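Local coordinates for DNA repair protein PprA (PDB 6MC8), which is a DNA-binding protein of the radiation response that probably forms filaments in DNA damage repair and genome segregation, at residues D247-L252 against A300-G305. The protein carries 2 engineered substitutions. Residues are numbered along the deposited sequence; the frame is centred on the assembly and turned at random.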
loop_
_atom_site.group_PDB
_atom_site.type_symbol
_atom_site.label_atom_id
_atom_site.label_comp_id
_atom_site.label_asym_id
_atom_site.label_seq_id
_atom_site.Cartn_x
_atom_site.Cartn_y
_atom_site.Cartn_z
ATOM N N ASP A 247 -20.517 36.965 -24.884
ATOM C CA ASP A 247 -19.110 36.908 -25.265
ATOM C C ASP A 247 -18.209 37.276 -24.096
ATOM O O ASP A 247 -17.131 36.696 -23.930
ATOM C CB ASP A 247 -18.850 37.835 -26.449
ATOM C CG ASP A 247 -17.395 37.865 -26.859
ATOM O OD1 ASP A 247 -16.909 36.870 -27.428
ATOM O OD2 ASP A 247 -16.738 38.895 -26.614
ATOM N N ALA A 248 -18.633 38.240 -23.280
ATOM C CA ALA A 248 -17.853 38.616 -22.108
ATOM C C ALA A 248 -17.910 37.528 -21.048
ATOM O O ALA A 248 -16.954 37.335 -20.292
ATOM C CB ALA A 248 -18.356 39.944 -21.548
ATOM N N LEU A 249 -19.010 36.813 -20.969
ATOM C CA LEU A 249 -19.145 35.677 -20.035
ATOM C C LEU A 249 -18.215 34.538 -20.466
ATOM O O LEU A 249 -17.695 33.898 -19.637
ATOM C CB LEU A 249 -20.614 35.264 -19.998
ATOM C CG LEU A 249 -20.984 34.117 -19.067
ATOM C CD1 LEU A 249 -20.713 34.480 -17.639
ATOM C CD2 LEU A 249 -22.427 33.741 -19.229
ATOM N N ASN A 250 -18.049 34.329 -21.760
ATOM C CA ASN A 250 -17.195 33.260 -22.329
ATOM C C ASN A 250 -15.714 33.422 -21.993
ATOM O O ASN A 250 -15.057 32.447 -21.991
ATOM C CB ASN A 250 -17.512 32.944 -23.782
ATOM C CG ASN A 250 -17.643 31.456 -23.973
ATOM O OD1 ASN A 250 -18.535 30.831 -23.404
ATOM N ND2 ASN A 250 -16.736 30.882 -24.735
ATOM N N GLN A 251 -15.224 34.641 -21.820
ATOM C CA GLN A 251 -13.818 34.883 -21.434
ATOM C C GLN A 251 -13.658 34.696 -19.934
ATOM O O GLN A 251 -12.570 34.780 -19.475
ATOM C CB GLN A 251 -13.383 36.302 -21.751
ATOM C CG GLN A 251 -13.766 36.786 -23.124
ATOM C CD GLN A 251 -13.215 35.928 -24.226
ATOM O OE1 GLN A 251 -12.051 35.598 -24.253
ATOM N NE2 GLN A 251 -14.062 35.575 -25.160
ATOM N N LEU A 252 -14.731 34.507 -19.202
ATOM C CA LEU A 252 -14.600 34.338 -17.771
ATOM C C LEU A 252 -14.354 32.869 -17.429
ATOM O O LEU A 252 -14.844 31.974 -18.121
ATOM C CB LEU A 252 -15.858 34.827 -17.064
ATOM C CG LEU A 252 -16.220 36.307 -17.182
ATOM C CD1 LEU A 252 -17.531 36.560 -16.481
ATOM C CD2 LEU A 252 -15.137 37.204 -16.625
ATOM N N ALA A 300 -25.167 34.481 -10.370
ATOM C CA ALA A 300 -26.373 35.268 -10.596
ATOM C C ALA A 300 -26.080 36.760 -10.533
ATOM O O ALA A 300 -26.742 37.558 -11.204
ATOM C CB ALA A 300 -27.442 34.889 -9.575
ATOM N N ALA A 301 -25.088 37.154 -9.733
ATOM C CA ALA A 301 -24.691 38.555 -9.680
ATOM C C ALA A 301 -23.973 38.973 -10.958
ATOM O O ALA A 301 -24.047 40.135 -11.368
ATOM C CB ALA A 301 -23.810 38.797 -8.458
ATOM N N VAL A 302 -23.272 38.038 -11.598
ATOM C CA VAL A 302 -22.611 38.321 -12.868
ATOM C C VAL A 302 -23.636 38.417 -13.992
ATOM O O VAL A 302 -23.524 39.263 -14.886
ATOM C CB VAL A 302 -21.533 37.250 -13.136
ATOM C CG1 VAL A 302 -20.961 37.355 -14.527
ATOM C CG2 VAL A 302 -20.408 37.388 -12.139
ATOM N N LEU A 303 -24.674 37.584 -13.944
ATOM C CA LEU A 303 -25.674 37.601 -15.003
ATOM C C LEU A 303 -26.623 38.782 -14.867
ATOM O O LEU A 303 -27.215 39.215 -15.859
ATOM C CB LEU A 303 -26.455 36.290 -15.006
ATOM C CG LEU A 303 -25.630 35.040 -15.307
ATOM C CD1 LEU A 303 -26.482 33.785 -15.226
ATOM C CD2 LEU A 303 -24.924 35.159 -16.640
ATOM N N SER A 304 -26.778 39.318 -13.662
ATOM C CA SER A 304 -27.686 40.433 -13.452
ATOM C C SER A 304 -26.963 41.774 -13.492
ATOM O O SER A 304 -27.372 42.679 -14.223
ATOM C CB SER A 304 -28.419 40.264 -12.121
ATOM O OG SER A 304 -29.304 41.343 -11.885
ATOM N N GLY A 305 -25.888 41.915 -12.724
ATOM C CA GLY A 305 -25.229 43.197 -12.597
ATOM C C GLY A 305 -23.921 43.328 -13.347
ATOM O O GLY A 305 -23.500 44.440 -13.667
#
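Leu249 and Leu252 meet Val302 and Leu303 in a small, wholly apolar contact between the short helix 245-250, with the turn that follows it, and the C-terminal end of the long helix 274-304. The backbones stay well separated, with the CA atoms of Leu249 and Val302 8.4 Å apart, and the gap is bridged by side chains alone.

Leu249 touches both Val302 and Leu303. Its CG lies anti to the backbone N (chi1 -179°), which carries both methyl groups out from the helix, and each takes a different partner. CD2 meets CD2 of Leu303 at 3.9 Å, the two side chains passing at a slant, while CD1 comes within 4.2 Å of Val302 CG1. That same valine methyl also receives Leu252: CD1 of Leu252 approaches CG1 of Val302 end-on, 4.0 Å away. Standing anti to the backbone N (chi1 171°), CG1 faces both leucines. The CA–CB bond of Leu303 points to one side of the short helix, but CD2, the branch off the extended chain, turns back to Leu249.

A backbone hydrogen bond from Leu252 N to Leu249 O, 3.1 Å long, closes the turn that brings both leucines to bear on the long helix. Helices 200-213 and 218-237 extend the cluster, Leu204 and Leu234 packing on Leu249, and Leu234 and Leu237 on Leu303. Near the chain end, Leu307 touches Leu249, Leu252 and Val302.

Buried Leu249 and Leu303 thus form the inner part of the contact, with the partly exposed Leu252 and Val302 beside them. Since no hydrogen bond or salt bridge joins the two segments, and just 120 Å² is buried between them, their mutual hold rests on methyl-to-methyl van der Waals contact and the hydrophobic effect, within a larger cluster drawn from several helices.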